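Local coordinates for protein MstE (Scytonema sp. PCC 10023, PDB 6SBF) that probably cyclises isoprenoid substrates as a monodomain class II terpene cyclase, assembling the complex polycyclic scaffolds of merosterols, at residues I313-F317 against R338-S342. The protein carries 1 engineered substitution. Coordinates in Å, arbitrary orientation, origin at the centre of the assembly. Where two conformers were deposited one is given. Numbering follows the deposited sequence.
Sequences IPYPF and RFEGS
A type II beta turn packs against an irregular proline-rich segment in an outlying part of this alpha6-alpha6 barrel cyclase, where the 313-317 chain leaves one short strand and the turn Phe339-Ser342 leads into its antiparallel neighbour, 342-344. Two backbone hydrogen bonds join them: Ile313 N to Ser342 O (2.9 Å) and Gly341 N to Ile313 O (2.8 Å). The CA atoms are nearest at Tyr315-Glu340 (5.0 Å) and Pro314-Gly341 (5.2 Å). Ser342 N closes the turn on Phe339 O at 2.9 Å, and Ser342 OG, at chi1 p, donates to the same oxygen at 2.7 Å. Gly341 has phi/psi 79/14, as suits the third position of such a turn, and a side chain there would crowd Tyr315. Pro314 and Tyr315 are extended, polyproline-like, and the ring nitrogens of Pro314 and Pro316 carry no hydrogen to donate; Pro314 O accepts a hydrogen bond from Trp172 NE1. The Tyr315 ring, chi1 m, receives Glu340 CB over one face, a CH-pi contact 3.7 Å from its centroid. Beside it, the Arg338 guanidinium sets a face over Tyr315 CE2, 4.1 Å from Arg338 CZ, while Arg338 NE forms a salt bridge to Glu340 OE2 at 2.7 Å.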
loop_
_atom_site.group_PDB
_atom_site.type_symbol
_atom_site.label_atom_id
_atom_site.label_comp_id
_atom_site.label_asym_id
_atom_site.label_seq_id
_atom_site.Cartn_x
_atom_site.Cartn_y
_atom_site.Cartn_z
ATOM N N ILE A 313 -5.310 3.670 13.528
ATOM C CA ILE A 313 -6.668 3.241 13.846
ATOM C C ILE A 313 -7.393 4.478 14.350
ATOM O O ILE A 313 -7.386 4.797 15.541
ATOM C CB ILE A 313 -6.669 2.124 14.873
ATOM C CG1 ILE A 313 -5.741 0.972 14.448
ATOM C CG2 ILE A 313 -8.125 1.727 15.066
ATOM C CD1 ILE A 313 -5.984 0.390 13.020
ATOM N N PRO A 314 -8.094 5.234 13.463
ATOM C CA PRO A 314 -8.876 6.358 13.944
ATOM C C PRO A 314 -10.044 5.842 14.766
ATOM O O PRO A 314 -10.464 4.706 14.615
ATOM C CB PRO A 314 -9.411 7.016 12.674
ATOM C CG PRO A 314 -8.488 6.478 11.562
ATOM C CD PRO A 314 -8.244 5.056 12.018
ATOM N N TYR A 315 -10.583 6.717 15.606
ATOM C CA TYR A 315 -11.890 6.406 16.212
ATOM C C TYR A 315 -12.896 6.160 15.094
ATOM O O TYR A 315 -12.825 6.781 14.017
ATOM C CB TYR A 315 -12.340 7.545 17.124
ATOM C CG TYR A 315 -11.624 7.596 18.443
ATOM C CD1 TYR A 315 -10.450 8.298 18.595
ATOM C CD2 TYR A 315 -12.102 6.892 19.531
ATOM C CE1 TYR A 315 -9.763 8.329 19.797
ATOM C CE2 TYR A 315 -11.429 6.911 20.740
ATOM C CZ TYR A 315 -10.262 7.651 20.883
ATOM O OH TYR A 315 -9.601 7.682 22.085
ATOM N N PRO A 316 -13.877 5.262 15.312
ATOM C CA PRO A 316 -14.841 4.909 14.275
ATOM C C PRO A 316 -15.617 6.093 13.704
ATOM O O PRO A 316 -16.052 6.020 12.548
ATOM C CB PRO A 316 -15.778 3.835 14.847
ATOM C CG PRO A 316 -15.106 3.431 16.099
ATOM C CD PRO A 316 -14.085 4.464 16.527
ATOM N N PHE A 317 -15.763 7.171 14.478
ATOM C CA PHE A 317 -16.623 8.297 14.092
ATOM C C PHE A 317 -15.809 9.302 13.304
ATOM O O PHE A 317 -16.407 10.313 12.842
ATOM C CB PHE A 317 -17.203 8.958 15.366
ATOM C CG PHE A 317 -16.209 9.413 16.427
ATOM C CD1 PHE A 317 -15.405 10.526 16.211
ATOM C CD2 PHE A 317 -16.052 8.698 17.630
ATOM C CE1 PHE A 317 -14.471 10.922 17.174
ATOM C CE2 PHE A 317 -15.100 9.061 18.568
ATOM C CZ PHE A 317 -14.316 10.191 18.337
ATOM N N ARG A 338 -5.772 1.258 24.212
ATOM C CA ARG A 338 -6.818 0.870 23.253
ATOM C C ARG A 338 -6.222 1.100 21.892
ATOM O O ARG A 338 -5.253 1.889 21.773
ATOM C CB ARG A 338 -8.092 1.701 23.394
ATOM C CG ARG A 338 -7.888 3.209 23.297
ATOM C CD ARG A 338 -9.152 3.956 23.664
ATOM N NE ARG A 338 -10.261 3.519 22.812
ATOM C CZ ARG A 338 -11.543 3.623 23.132
ATOM N NH1 ARG A 338 -12.468 3.174 22.299
ATOM N NH2 ARG A 338 -11.894 4.196 24.272
ATOM N N PHE A 339 -6.828 0.511 20.900
ATOM C CA PHE A 339 -6.315 0.730 19.540
ATOM C C PHE A 339 -6.750 2.078 18.964
ATOM O O PHE A 339 -5.957 2.650 18.184
ATOM C CB PHE A 339 -6.709 -0.435 18.646
ATOM C CG PHE A 339 -6.024 -1.705 19.049
ATOM C CD1 PHE A 339 -4.653 -1.881 18.835
ATOM C CD2 PHE A 339 -6.749 -2.724 19.626
ATOM C CE1 PHE A 339 -4.044 -3.094 19.148
ATOM C CE2 PHE A 339 -6.115 -3.900 20.009
ATOM C CZ PHE A 339 -4.765 -4.078 19.791
ATOM N N GLU A 340 -7.933 2.567 19.328
ATOM C CA GLU A 340 -8.439 3.820 18.752
ATOM C C GLU A 340 -7.495 4.937 19.166
ATOM O O GLU A 340 -7.158 5.057 20.354
ATOM C CB GLU A 340 -9.869 4.134 19.153
ATOM C CG GLU A 340 -10.855 3.073 18.718
ATOM C CD GLU A 340 -10.970 1.860 19.632
ATOM O OE1 GLU A 340 -11.658 0.941 19.212
ATOM O OE2 GLU A 340 -10.334 1.802 20.714
ATOM N N GLY A 341 -7.090 5.716 18.174
ATOM C CA GLY A 341 -6.145 6.810 18.341
ATOM C C GLY A 341 -4.722 6.357 18.410
ATOM O O GLY A 341 -3.860 7.189 18.707
ATOM N N SER A 342 -4.450 5.116 18.033
ATOM C CA SER A 342 -3.068 4.590 18.035
ATOM C C SER A 342 -2.627 4.129 16.644
ATOM O O SER A 342 -3.478 4.024 15.742
ATOM C CB SER A 342 -2.931 3.490 19.046
ATOM O OG SER A 342 -3.332 2.256 18.474
#